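Local coordinates for mandelate racemase / muconate lactonizing enzyme, C-terminal domain protein (Pseudovibrio sp. JE062, PDB 4JHM) that is of unknown function but belongs to the mandelate racemase / muconate lactonizing enzyme family, with an N-terminal enolase-type domain and a C-terminal barrel domain, at residues A[190-195]-A[217-222]; A[138-143]-A[162-167]; A[15-20]-A[368-373]. All coordinates share one frame; numbering follows the deposited sequence.

Contact 1. Residues A[190-195]-A[217-222]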
ATOM      1  N   GLY A 190     -16.714  39.259  -3.073  1.00 90.73           N
ATOM      2  CA  GLY A 190     -15.263  39.146  -3.036  1.00 91.12           C
ATOM      3  C   GLY A 190     -14.775  38.740  -1.656  1.00 87.10           C
ATOM      4  O   GLY A 190     -13.593  38.475  -1.463  1.00 86.46           O
ATOM      5  N   ILE A 191     -15.691  38.690  -0.694  1.00 88.77           N
ATOM      6  CA  ILE A 191     -15.366  38.275   0.666  1.00 83.89           C
ATOM      7  C   ILE A 191     -15.156  36.768   0.722  1.00 79.87           C
ATOM      8  O   ILE A 191     -15.926  36.014   0.133  1.00 77.43           O
ATOM      9  CB  ILE A 191     -16.489  38.649   1.651  1.00 82.64           C
ATOM     10  CG1 ILE A 191     -16.686  40.166   1.691  1.00 85.93           C
ATOM     11  CG2 ILE A 191     -16.165  38.134   3.044  1.00 82.87           C
ATOM     12  CD1 ILE A 191     -15.501  40.920   2.252  1.00 85.89           C
ATOM     13  N   ARG A 192     -14.113  36.345   1.435  1.00 77.55           N
ATOM     14  CA  ARG A 192     -13.793  34.928   1.598  1.00 76.91           C
ATOM     15  C   ARG A 192     -14.451  34.387   2.864  1.00 73.99           C
ATOM     16  O   ARG A 192     -14.266  34.946   3.943  1.00 80.91           O
ATOM     17  CB  ARG A 192     -12.275  34.731   1.696  1.00 78.48           C
ATOM     18  CG  ARG A 192     -11.477  35.226   0.499  1.00 79.39           C
ATOM     19  CD  ARG A 192     -11.875  34.496  -0.769  1.00 87.08           C
ATOM     20  NE  ARG A 192     -11.830  33.044  -0.599  1.00 92.47           N
ATOM     21  CZ  ARG A 192     -12.397  32.172  -1.428  1.00 92.52           C
ATOM     22  NH1 ARG A 192     -13.063  32.590  -2.499  1.00 99.23           N
ATOM     23  NH2 ARG A 192     -12.300  30.876  -1.186  1.00 89.94           N
ATOM     24  N   PHE A 193     -15.209  33.300   2.738  1.00 68.67           N
ATOM     25  CA  PHE A 193     -15.941  32.743   3.876  1.00 68.90           C
ATOM     26  C   PHE A 193     -15.426  31.373   4.301  1.00 68.98           C
ATOM     27  O   PHE A 193     -15.095  30.532   3.461  1.00 65.92           O
ATOM     28  CB  PHE A 193     -17.434  32.642   3.559  1.00 71.47           C
ATOM     29  CG  PHE A 193     -18.157  33.964   3.584  1.00 73.57           C
ATOM     30  CD1 PHE A 193     -18.620  34.493   4.777  1.00 72.51           C
ATOM     31  CD2 PHE A 193     -18.388  34.666   2.413  1.00 74.45           C
ATOM     32  CE1 PHE A 193     -19.292  35.700   4.802  1.00 75.34           C
ATOM     33  CE2 PHE A 193     -19.065  35.874   2.430  1.00 77.11           C
ATOM     34  CZ  PHE A 193     -19.517  36.391   3.626  1.00 76.52           C
HETATM   35  N   MSE A 194     -15.371  31.163   5.616  1.00 67.76           N
HETATM   36  CA  MSE A 194     -14.948  29.893   6.203  1.00 66.58           C
HETATM   37  C   MSE A 194     -15.977  29.470   7.214  1.00 67.08           C
HETATM   38  O   MSE A 194     -16.773  30.285   7.681  1.00 66.39           O
HETATM   39  CB  MSE A 194     -13.604  30.019   6.921  1.00 69.42           C
HETATM   40  CG  MSE A 194     -12.467  30.390   5.979  1.00 73.57           C
HETATM   41 SE   MSE A 194     -12.133  32.336   6.021  1.00 78.18          SE
HETATM   42  CE  MSE A 194     -10.234  32.298   6.541  1.00 73.02           C
ATOM     43  N   LEU A 195     -15.959  28.188   7.572  1.00 66.89           N
ATOM     44  CA  LEU A 195     -16.934  27.628   8.496  1.00 64.40           C
ATOM     45  C   LEU A 195     -16.249  26.716   9.505  1.00 66.28           C
ATOM     46  O   LEU A 195     -15.470  25.841   9.121  1.00 71.71           O
ATOM     47  CB  LEU A 195     -17.975  26.837   7.714  1.00 67.06           C
ATOM     48  CG  LEU A 195     -19.174  26.313   8.498  1.00 72.64           C
ATOM     49  CD1 LEU A 195     -19.977  27.468   9.071  1.00 74.67           C
ATOM     50  CD2 LEU A 195     -20.043  25.452   7.595  1.00 78.22           C
ATOM     51  N   ASN A 217     -17.141  27.902  -3.779  1.00 76.75           N
ATOM     52  CA  ASN A 217     -15.788  28.432  -3.632  1.00 78.07           C
ATOM     53  C   ASN A 217     -15.465  29.054  -2.268  1.00 72.00           C
ATOM     54  O   ASN A 217     -14.654  29.972  -2.177  1.00 68.89           O
ATOM     55  CB  ASN A 217     -15.501  29.435  -4.757  1.00 79.09           C
ATOM     56  CG  ASN A 217     -15.246  28.758  -6.096  1.00 84.03           C
ATOM     57  OD1 ASN A 217     -14.612  27.707  -6.165  1.00 80.72           O
ATOM     58  ND2 ASN A 217     -15.730  29.370  -7.169  1.00 91.15           N
ATOM     59  N   TRP A 218     -16.081  28.545  -1.205  1.00 68.48           N
ATOM     60  CA  TRP A 218     -15.734  28.988   0.142  1.00 65.27           C
ATOM     61  C   TRP A 218     -14.308  28.576   0.456  1.00 61.95           C
ATOM     62  O   TRP A 218     -13.742  27.713  -0.209  1.00 58.71           O
ATOM     63  CB  TRP A 218     -16.687  28.413   1.182  1.00 64.27           C
ATOM     64  CG  TRP A 218     -17.995  29.109   1.210  1.00 66.46           C
ATOM     65  CD1 TRP A 218     -18.681  29.599   0.142  1.00 65.86           C
ATOM     66  CD2 TRP A 218     -18.798  29.380   2.364  1.00 69.44           C
ATOM     67  NE1 TRP A 218     -19.858  30.169   0.558  1.00 68.90           N
ATOM     68  CE2 TRP A 218     -19.954  30.046   1.919  1.00 69.92           C
ATOM     69  CE3 TRP A 218     -18.646  29.132   3.731  1.00 67.07           C
ATOM     70  CZ2 TRP A 218     -20.954  30.466   2.789  1.00 73.27           C
ATOM     71  CZ3 TRP A 218     -19.637  29.547   4.593  1.00 70.16           C
ATOM     72  CH2 TRP A 218     -20.779  30.208   4.120  1.00 75.00           C
ATOM     73  N   GLU A 219     -13.743  29.192   1.486  1.00 65.40           N
ATOM     74  CA  GLU A 219     -12.304  29.159   1.718  1.00 64.78           C
ATOM     75  C   GLU A 219     -11.845  27.863   2.374  1.00 64.50           C
ATOM     76  O   GLU A 219     -11.001  27.158   1.823  1.00 70.82           O
ATOM     77  CB  GLU A 219     -11.895  30.383   2.546  1.00 65.59           C
ATOM     78  CG  GLU A 219     -10.416  30.476   2.878  1.00 66.21           C
ATOM     79  CD  GLU A 219      -9.551  30.713   1.660  1.00 67.78           C
ATOM     80  OE1 GLU A 219     -10.098  30.754   0.538  1.00 70.84           O
ATOM     81  OE2 GLU A 219      -8.321  30.859   1.829  1.00 70.06           O
ATOM     82  N   TRP A 220     -12.385  27.547   3.548  1.00 66.13           N
ATOM     83  CA  TRP A 220     -12.067  26.278   4.195  1.00 67.32           C
ATOM     84  C   TRP A 220     -13.114  25.820   5.204  1.00 63.37           C
ATOM     85  O   TRP A 220     -13.814  26.630   5.805  1.00 65.13           O
ATOM     86  CB  TRP A 220     -10.668  26.315   4.838  1.00 67.06           C
ATOM     87  CG  TRP A 220     -10.561  26.997   6.169  1.00 61.42           C
ATOM     88  CD1 TRP A 220     -11.295  26.743   7.290  1.00 65.76           C
ATOM     89  CD2 TRP A 220      -9.622  28.008   6.528  1.00 59.97           C
ATOM     90  NE1 TRP A 220     -10.890  27.557   8.320  1.00 61.57           N
ATOM     91  CE2 TRP A 220      -9.858  28.340   7.876  1.00 61.40           C
ATOM     92  CE3 TRP A 220      -8.613  28.682   5.835  1.00 61.39           C
ATOM     93  CZ2 TRP A 220      -9.121  29.313   8.544  1.00 61.32           C
ATOM     94  CZ3 TRP A 220      -7.879  29.646   6.498  1.00 60.35           C
ATOM     95  CH2 TRP A 220      -8.136  29.951   7.840  1.00 64.26           C
ATOM     96  N   LEU A 221     -13.214  24.502   5.361  1.00 58.83           N
ATOM     97  CA  LEU A 221     -14.048  23.889   6.380  1.00 58.95           C
ATOM     98  C   LEU A 221     -13.158  23.451   7.529  1.00 58.09           C
ATOM     99  O   LEU A 221     -12.310  22.575   7.367  1.00 60.56           O
ATOM    100  CB  LEU A 221     -14.795  22.676   5.814  1.00 58.51           C
ATOM    101  CG  LEU A 221     -15.535  21.808   6.841  1.00 58.91           C
ATOM    102  CD1 LEU A 221     -16.441  22.669   7.706  1.00 62.45           C
ATOM    103  CD2 LEU A 221     -16.338  20.699   6.179  1.00 57.20           C
ATOM    104  N   GLU A 222     -13.355  24.057   8.690  1.00 57.58           N
ATOM    105  CA  GLU A 222     -12.512  23.778   9.844  1.00 58.61           C
ATOM    106  C   GLU A 222     -13.209  22.832  10.818  1.00 54.44           C
ATOM    107  O   GLU A 222     -14.352  23.059  11.207  1.00 57.68           O
ATOM    108  CB  GLU A 222     -12.132  25.093  10.546  1.00 62.07           C
ATOM    109  CG  GLU A 222     -11.600  24.924  11.960  1.00 64.93           C
ATOM    110  CD  GLU A 222     -11.140  26.230  12.580  1.00 72.89           C
ATOM    111  OE1 GLU A 222     -10.648  27.112  11.838  1.00 68.29           O
ATOM    112  OE2 GLU A 222     -11.269  26.368  13.819  1.00 78.65           O
TER

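Contact 2. Residues A[138-143]-A[162-167]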
ATOM      1  N   ALA A 138     -12.166  37.985  10.281  1.00 75.88           N
ATOM      2  CA  ALA A 138     -12.981  38.166  11.470  1.00 77.13           C
ATOM      3  C   ALA A 138     -13.551  36.814  11.887  1.00 73.99           C
ATOM      4  O   ALA A 138     -14.278  36.174  11.124  1.00 73.53           O
ATOM      5  CB  ALA A 138     -14.099  39.158  11.196  1.00 79.87           C
ATOM      6  N   SER A 139     -13.201  36.370  13.089  1.00 70.29           N
ATOM      7  CA  SER A 139     -13.700  35.104  13.608  1.00 67.52           C
ATOM      8  C   SER A 139     -14.922  35.411  14.460  1.00 72.12           C
ATOM      9  O   SER A 139     -14.802  35.989  15.537  1.00 82.34           O
ATOM     10  CB  SER A 139     -12.621  34.411  14.431  1.00 65.36           C
ATOM     11  OG  SER A 139     -12.772  33.007  14.386  1.00 64.63           O
ATOM     12  N   THR A 140     -16.097  35.032  13.969  1.00 74.30           N
ATOM     13  CA  THR A 140     -17.352  35.581  14.480  1.00 78.45           C
ATOM     14  C   THR A 140     -17.933  34.790  15.644  1.00 79.77           C
ATOM     15  O   THR A 140     -17.618  33.616  15.822  1.00 80.28           O
ATOM     16  CB  THR A 140     -18.425  35.626  13.376  1.00 81.39           C
ATOM     17  OG1 THR A 140     -19.101  34.364  13.307  1.00 82.28           O
ATOM     18  CG2 THR A 140     -17.795  35.940  12.027  1.00 83.66           C
ATOM     19  N   PRO A 141     -18.796  35.439  16.438  1.00 82.52           N
ATOM     20  CA  PRO A 141     -19.566  34.736  17.451  1.00 86.90           C
ATOM     21  C   PRO A 141     -20.764  34.036  16.824  1.00 87.93           C
ATOM     22  O   PRO A 141     -21.043  34.220  15.636  1.00 85.60           O
ATOM     23  CB  PRO A 141     -20.034  35.863  18.371  1.00 89.59           C
ATOM     24  CG  PRO A 141     -20.160  37.044  17.471  1.00 88.28           C
ATOM     25  CD  PRO A 141     -19.085  36.884  16.428  1.00 88.32           C
HETATM   26  N   MSE A 142     -21.471  33.245  17.620  1.00 86.65           N
HETATM   27  CA  MSE A 142     -22.643  32.533  17.136  1.00 91.20           C
HETATM   28  C   MSE A 142     -23.877  33.295  17.531  1.00 91.29           C
HETATM   29  O   MSE A 142     -24.047  33.656  18.692  1.00 95.17           O
HETATM   30  CB  MSE A 142     -22.600  31.131  17.733  1.00 97.37           C
HETATM   31  CG  MSE A 142     -23.963  30.576  18.123  1.00106.86           C
HETATM   32 SE   MSE A 142     -23.669  28.848  19.026  1.00124.31          SE
HETATM   33  CE  MSE A 142     -25.301  27.965  18.377  1.00133.67           C
ATOM     34  N   PHE A 143     -24.746  33.565  16.563  1.00 87.23           N
ATOM     35  CA  PHE A 143     -26.014  34.216  16.851  1.00 88.66           C
ATOM     36  C   PHE A 143     -27.142  33.184  16.881  1.00 96.22           C
ATOM     37  O   PHE A 143     -27.025  32.106  16.292  1.00 93.93           O
ATOM     38  CB  PHE A 143     -26.306  35.304  15.821  1.00 88.51           C
ATOM     39  CG  PHE A 143     -25.236  36.357  15.735  1.00 91.50           C
ATOM     40  CD1 PHE A 143     -24.947  37.163  16.822  1.00 92.88           C
ATOM     41  CD2 PHE A 143     -24.525  36.550  14.560  1.00 95.20           C
ATOM     42  CE1 PHE A 143     -23.963  38.134  16.746  1.00 90.56           C
ATOM     43  CE2 PHE A 143     -23.543  37.524  14.475  1.00 94.44           C
ATOM     44  CZ  PHE A 143     -23.262  38.315  15.572  1.00 90.91           C
ATOM     45  N   THR A 162     -11.320  41.170   4.937  1.00 82.45           N
ATOM     46  CA  THR A 162     -11.281  40.540   3.623  1.00 83.51           C
ATOM     47  C   THR A 162     -11.823  39.111   3.658  1.00 80.44           C
ATOM     48  O   THR A 162     -12.001  38.478   2.618  1.00 69.84           O
ATOM     49  CB  THR A 162      -9.828  40.481   3.128  1.00 85.30           C
ATOM     50  OG1 THR A 162      -8.957  40.236   4.248  1.00 81.94           O
ATOM     51  CG2 THR A 162      -9.443  41.794   2.463  1.00 82.50           C
ATOM     52  N   ALA A 163     -12.070  38.606   4.861  1.00 78.64           N
ATOM     53  CA  ALA A 163     -12.477  37.222   5.042  1.00 75.03           C
ATOM     54  C   ALA A 163     -13.202  37.058   6.367  1.00 73.93           C
ATOM     55  O   ALA A 163     -12.891  37.738   7.344  1.00 78.90           O
ATOM     56  CB  ALA A 163     -11.263  36.310   4.993  1.00 71.96           C
ATOM     57  N   ILE A 164     -14.171  36.152   6.395  1.00 69.86           N
ATOM     58  CA  ILE A 164     -14.932  35.896   7.603  1.00 70.90           C
ATOM     59  C   ILE A 164     -15.059  34.400   7.860  1.00 71.81           C
ATOM     60  O   ILE A 164     -15.521  33.652   6.998  1.00 67.10           O
ATOM     61  CB  ILE A 164     -16.342  36.494   7.495  1.00 74.15           C
ATOM     62  CG1 ILE A 164     -16.257  38.011   7.303  1.00 75.94           C
ATOM     63  CG2 ILE A 164     -17.156  36.148   8.734  1.00 75.43           C
ATOM     64  CD1 ILE A 164     -17.602  38.687   7.163  1.00 78.05           C
ATOM     65  N   LYS A 165     -14.635  33.962   9.042  1.00 73.92           N
ATOM     66  CA  LYS A 165     -14.881  32.592   9.467  1.00 70.94           C
ATOM     67  C   LYS A 165     -16.063  32.583  10.420  1.00 72.72           C
ATOM     68  O   LYS A 165     -15.954  33.012  11.568  1.00 74.52           O
ATOM     69  CB  LYS A 165     -13.664  31.960  10.149  1.00 69.92           C
ATOM     70  CG  LYS A 165     -13.966  30.570  10.700  1.00 68.70           C
ATOM     71  CD  LYS A 165     -12.745  29.878  11.275  1.00 72.60           C
ATOM     72  CE  LYS A 165     -12.427  30.350  12.683  1.00 76.06           C
ATOM     73  NZ  LYS A 165     -11.125  29.805  13.166  1.00 76.59           N
ATOM     74  N   LEU A 166     -17.190  32.088   9.929  1.00 71.33           N
ATOM     75  CA  LEU A 166     -18.397  32.006  10.719  1.00 73.72           C
ATOM     76  C   LEU A 166     -18.269  30.909  11.761  1.00 70.11           C
ATOM     77  O   LEU A 166     -17.903  29.792  11.434  1.00 68.73           O
ATOM     78  CB  LEU A 166     -19.586  31.674   9.821  1.00 75.23           C
ATOM     79  CG  LEU A 166     -19.815  32.573   8.612  1.00 73.94           C
ATOM     80  CD1 LEU A 166     -20.720  31.871   7.613  1.00 76.58           C
ATOM     81  CD2 LEU A 166     -20.412  33.896   9.047  1.00 75.27           C
ATOM     82  N   HIS A 167     -18.568  31.223  13.015  1.00 77.85           N
ATOM     83  CA  HIS A 167     -18.864  30.174  13.978  1.00 80.06           C
ATOM     84  C   HIS A 167     -20.361  29.948  13.908  1.00 81.22           C
ATOM     85  O   HIS A 167     -21.135  30.901  13.790  1.00 83.25           O
ATOM     86  CB  HIS A 167     -18.410  30.537  15.390  1.00 80.04           C
ATOM     87  CG  HIS A 167     -16.951  30.303  15.621  1.00 84.49           C
ATOM     88  ND1 HIS A 167     -16.041  31.329  15.759  1.00 90.39           N
ATOM     89  CD2 HIS A 167     -16.238  29.156  15.713  1.00 87.01           C
ATOM     90  CE1 HIS A 167     -14.835  30.825  15.940  1.00 87.93           C
ATOM     91  NE2 HIS A 167     -14.926  29.508  15.915  1.00 89.12           N
TER

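Contact 3. Residues A[15-20]-A[368-373]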
ATOM      1  N   ALA A  15      -4.413  34.677  36.784  1.00 73.71           N
ATOM      2  CA  ALA A  15      -5.590  34.166  36.109  1.00 73.91           C
ATOM      3  C   ALA A  15      -6.682  35.217  36.261  1.00 76.84           C
ATOM      4  O   ALA A  15      -7.232  35.405  37.354  1.00 74.75           O
ATOM      5  CB  ALA A  15      -6.026  32.839  36.712  1.00 72.48           C
ATOM      6  N   LEU A  16      -6.978  35.912  35.168  1.00 73.49           N
ATOM      7  CA  LEU A  16      -7.912  37.025  35.208  1.00 76.30           C
ATOM      8  C   LEU A  16      -9.070  36.827  34.241  1.00 75.98           C
ATOM      9  O   LEU A  16      -9.020  35.966  33.365  1.00 79.73           O
ATOM     10  CB  LEU A  16      -7.192  38.347  34.913  1.00 80.02           C
ATOM     11  CG  LEU A  16      -6.229  38.398  33.726  1.00 80.88           C
ATOM     12  CD1 LEU A  16      -6.133  39.811  33.178  1.00 80.54           C
ATOM     13  CD2 LEU A  16      -4.847  37.892  34.118  1.00 84.52           C
ATOM     14  N   ALA A  17     -10.113  37.631  34.422  1.00 80.69           N
ATOM     15  CA  ALA A  17     -11.328  37.552  33.614  1.00 78.82           C
ATOM     16  C   ALA A  17     -12.171  38.807  33.831  1.00 78.34           C
ATOM     17  O   ALA A  17     -11.821  39.660  34.640  1.00 77.20           O
ATOM     18  CB  ALA A  17     -12.125  36.308  33.979  1.00 75.18           C
ATOM     19  N   ASP A  18     -13.280  38.911  33.104  1.00 82.00           N
ATOM     20  CA  ASP A  18     -14.176  40.063  33.193  1.00 86.80           C
ATOM     21  C   ASP A  18     -15.627  39.595  33.296  1.00 89.85           C
ATOM     22  O   ASP A  18     -16.185  39.050  32.338  1.00 86.59           O
ATOM     23  CB  ASP A  18     -13.995  40.971  31.969  1.00 89.25           C
ATOM     24  CG  ASP A  18     -14.836  42.237  32.045  1.00 96.18           C
ATOM     25  OD1 ASP A  18     -16.061  42.156  31.826  1.00 98.84           O
ATOM     26  OD2 ASP A  18     -14.271  43.320  32.311  1.00 98.89           O
ATOM     27  N   GLU A  19     -16.233  39.805  34.461  1.00 92.30           N
ATOM     28  CA  GLU A  19     -17.618  39.403  34.693  1.00 95.44           C
ATOM     29  C   GLU A  19     -18.562  40.044  33.674  1.00 94.70           C
ATOM     30  O   GLU A  19     -19.543  39.434  33.255  1.00 92.07           O
ATOM     31  CB  GLU A  19     -18.053  39.791  36.113  1.00100.86           C
ATOM     32  CG  GLU A  19     -17.268  39.102  37.221  1.00104.12           C
ATOM     33  CD  GLU A  19     -17.672  39.564  38.612  1.00112.19           C
ATOM     34  OE1 GLU A  19     -17.623  38.735  39.544  1.00114.47           O
ATOM     35  OE2 GLU A  19     -18.038  40.750  38.782  1.00113.50           O
ATOM     36  N   ASN A  20     -18.251  41.273  33.273  1.00 97.37           N
ATOM     37  CA  ASN A  20     -19.118  42.036  32.379  1.00102.09           C
ATOM     38  C   ASN A  20     -18.873  41.716  30.902  1.00102.00           C
ATOM     39  O   ASN A  20     -19.474  42.332  30.021  1.00103.88           O
ATOM     40  CB  ASN A  20     -18.944  43.542  32.623  1.00101.34           C
ATOM     41  CG  ASN A  20     -19.380  43.967  34.015  1.00103.35           C
ATOM     42  OD1 ASN A  20     -19.879  45.074  34.211  1.00108.17           O
ATOM     43  ND2 ASN A  20     -19.194  43.086  34.991  1.00101.92           N
ATOM     44  N   ALA A 368      -8.208  42.388  37.866  1.00 92.11           N
ATOM     45  CA  ALA A 368      -9.053  41.345  37.276  1.00 89.97           C
ATOM     46  C   ALA A 368      -8.648  39.946  37.730  1.00 86.01           C
ATOM     47  O   ALA A 368      -9.330  38.971  37.424  1.00 79.47           O
ATOM     48  CB  ALA A 368      -9.015  41.427  35.756  1.00 86.31           C
ATOM     49  N   SER A 369      -7.548  39.856  38.467  1.00 86.91           N
ATOM     50  CA  SER A 369      -6.960  38.567  38.807  1.00 84.58           C
ATOM     51  C   SER A 369      -7.631  37.929  40.022  1.00 83.54           C
ATOM     52  O   SER A 369      -7.475  38.401  41.147  1.00 92.73           O
ATOM     53  CB  SER A 369      -5.460  38.737  39.061  1.00 85.93           C
ATOM     54  OG  SER A 369      -4.834  37.493  39.301  1.00 89.98           O
ATOM     55  N   PHE A 370      -8.369  36.848  39.785  1.00 80.07           N
ATOM     56  CA  PHE A 370      -9.027  36.109  40.864  1.00 79.62           C
ATOM     57  C   PHE A 370      -8.092  35.070  41.488  1.00 82.13           C
ATOM     58  O   PHE A 370      -8.452  34.418  42.472  1.00 85.78           O
ATOM     59  CB  PHE A 370     -10.309  35.431  40.356  1.00 76.16           C
ATOM     60  CG  PHE A 370     -10.101  34.575  39.141  1.00 74.82           C
ATOM     61  CD1 PHE A 370      -9.692  33.258  39.265  1.00 75.57           C
ATOM     62  CD2 PHE A 370     -10.304  35.089  37.871  1.00 72.17           C
ATOM     63  CE1 PHE A 370      -9.488  32.470  38.146  1.00 72.17           C
ATOM     64  CE2 PHE A 370     -10.104  34.306  36.750  1.00 70.67           C
ATOM     65  CZ  PHE A 370      -9.694  32.996  36.888  1.00 70.30           C
ATOM     66  N   ALA A 371      -6.899  34.917  40.913  1.00 81.67           N
ATOM     67  CA  ALA A 371      -5.879  34.020  41.460  1.00 78.96           C
ATOM     68  C   ALA A 371      -4.486  34.429  40.996  1.00 78.16           C
ATOM     69  O   ALA A 371      -4.293  34.780  39.832  1.00 76.03           O
ATOM     70  CB  ALA A 371      -6.161  32.583  41.050  1.00 73.74           C
ATOM     71  N   SER A 372      -3.518  34.383  41.905  1.00 78.70           N
ATOM     72  CA  SER A 372      -2.141  34.706  41.554  1.00 80.33           C
ATOM     73  C   SER A 372      -1.134  34.080  42.517  1.00 85.34           C
ATOM     74  O   SER A 372      -1.433  33.856  43.689  1.00 85.63           O
ATOM     75  CB  SER A 372      -1.941  36.219  41.528  1.00 82.24           C
ATOM     76  OG  SER A 372      -2.043  36.760  42.832  1.00 85.26           O
ATOM     77  N   TYR A 373       0.061  33.800  42.004  1.00 88.18           N
ATOM     78  CA  TYR A 373       1.164  33.323  42.827  1.00 89.45           C
ATOM     79  C   TYR A 373       2.407  34.152  42.551  1.00 89.56           C
ATOM     80  O   TYR A 373       2.444  34.936  41.603  1.00 88.30           O
ATOM     81  CB  TYR A 373       1.461  31.849  42.545  1.00 88.28           C
ATOM     82  CG  TYR A 373       0.357  30.908  42.970  1.00 92.55           C
ATOM     83  CD1 TYR A 373       0.007  30.778  44.307  1.00 96.10           C
ATOM     84  CD2 TYR A 373      -0.328  30.139  42.036  1.00 93.57           C
ATOM     85  CE1 TYR A 373      -1.000  29.918  44.702  1.00 96.81           C
ATOM     86  CE2 TYR A 373      -1.335  29.273  42.423  1.00 92.24           C
ATOM     87  CZ  TYR A 373      -1.667  29.168  43.758  1.00 91.73           C
ATOM     88  OH  TYR A 373      -2.669  28.311  44.151  1.00 88.44           O
TER

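Contact 1. Residues A[190-195]-A[217-222]
Arg-192, on strand 192-196, forms a salt bridge to Glu-219 in the approach to strand 220-222. NH2 of Arg-192 donates to OE1 of Glu-219 at 2.8 Å and meets this oxygen nearly along its C-O axis. NE of Arg-192 adds a weak bond to the same OE1, which therefore receives two N-H groups. The side chains cross at about a right angle, with the guanidinium and carboxylate planes 78° apart. NH2 of Arg-192 also gives a weak bond to the backbone O of Asn-217 at 2.7 Å.

Backbone bonds form a second group. N of Glu-219 donates to O of Phe-193 at 2.7 Å. N of Leu-195 donates to O of Trp-220 at 3.2 Å, and N of Glu-222 to O of Leu-195 at 2.8 Å. Leu-195 thus uses both its N-H and its C=O on this neighbour. The strand axes lie 5.1 Å apart and run parallel within 24°. With helix 203-215 between them in the chain, the two strands make a beta-alpha-beta unit of the TIM-type barrel of the enolase family.

Apolar and aromatic contacts lie on both faces of the sheet. CB of Phe-193 sits over the six-membered ring of Trp-218, 3.7 Å from its centroid, in a CH-pi contact. CB of Leu-195 lies at the edge of that indole. Trp-218 NE1 bonds to Glu-183, and Met-213 of helix 203-215 covers Leu-195, Trp-218 and Leu-221. On the other face, Met-194, modelled as selenomethionine, runs over Trp-220. Its CG lies above the centre of the indole, and its CE is 3.6 Å from the centroid of the six-membered ring. SE completes a Met-aromatic contact. CG of Met-194 also packs against CB of Glu-219, as these two side chains run side by side.

Contact 2. Residues A[138-143]-A[162-167]
Ala-163 opens the pairing: its O accepts the backbone N-H of Ala-138 at 3.0 Å. The two strands are parallel neighbours, and helix 149-159 connects them in the chain. Together they form a beta-alpha-beta unit of the enolase-type barrel.

Ile-164 faces the helix side. Its CG2, anti to the backbone N, is the branch that reaches Thr-140. It touches CG2 of Thr-140 at 3.4 Å, and the two side chains cross at about a right angle. Ile-153 and Cys-156 of helix 149-159 pack on Ile-164.

Lys-165 uses both its N-H and its C=O on segment 138-143. Its N donates to O of Ala-138 at 3.1 Å, and its O accepts N of Thr-140 at 3.1 Å in a nearly straight bond (173°). Its side chain points to the opposite face from Ile-164, together with Ser-139. A bend at chi3 (81°) places CE, which lies 3.2 Å from OG of Ser-139. NZ of Lys-165 goes on to a salt bridge with Glu-324 and a hydrogen bond to Tyr-137. Ser-139 OG is bonded to the same Glu-324, so one carboxylate ties the two side chains together.

Leu-166 turns its CB away from the other strand; its CA passes by OG1 of Thr-140.

His-167 ends the run with two bonds to one residue. Its N donates to OG1 of Thr-140 at 3.2 Å. This hydroxyl in turn donates to O of Pro-141 at 3.0 Å. NE2 of the imidazole makes a weak hydrogen bond with OD2 of Asp-196. The other ring nitrogen, ND1, donates to O of Thr-140 at 2.8 Å, in the plane of both the ring and the carbonyl.

Contact 3. Residues A[15-20]-A[368-373]
Ala-15 and Phe-370 meet where the first strand of the chain pairs with the last. The strands 8-16 and 369-376 are antiparallel, and the last strand lies at the edge of a four-stranded sheet. The other three strands, 8-16, 34-44 and 50-58, come from the N-terminal part of the chain. The C-terminal strand thus returns to the N-terminal domain after the barrel.

O of Ala-15 accepts N of Phe-370 at 3.0 Å. The same oxygen lies over one face of the Phe-370 ring, toward the rim. CG of Phe-370 stands between its own backbone N and carbonyl carbon (chi1 53°), which puts the root of the ring close to this oxygen. CZ of the ring lies 3.7 Å from CB of Ala-15, and CB of Ala-17 approaches the ring edge. N of Ala-15 donates to O of Ala-371 at 3.1 Å. N of Ala-17 gives a weak bond to O of Ala-368.

Leu-16 and Ser-369 form a non-hydrogen-bonded pair. CB of Leu-16 touches CB of Ala-368 at 3.7 Å, just where helix 362-368 ends.

Further out, Ile-67 of helix 65-73 covers Ala-15 and Ala-371. Strand 34-44 flanks the first strand: Ile-39 packs on Leu-16, and Thr-36 touches Phe-370. Beyond the corner at Phe-370, Tyr-373 makes a cation-pi contact with Arg-71, and its OH bonds to OE1 of Glu-68.

How the contacts relate
Contacts 1 and 2 are successive steps of one barrel wall. Their centres are 10 Å apart, and strands 163-167 and 192-196 are neighbours in the sheet. O of Arg-192 lies 2.7 Å from N of Ile-164, and N of Met-194 lies 2.9 Å from O of Ile-164; both are probable hydrogen bonds. NZ of Lys-165 in contact 2 forms a salt bridge with OE1 of Glu-222 in contact 1, toward the C-terminal strand ends, the end of the barrel where active sites lie in relatives of this superfamily. Contact 3 belongs to the other domain. Its centre is about 35 Å from that of contact 1 and about 27 Å from that of contact 2. It closes a chain loop that contains both.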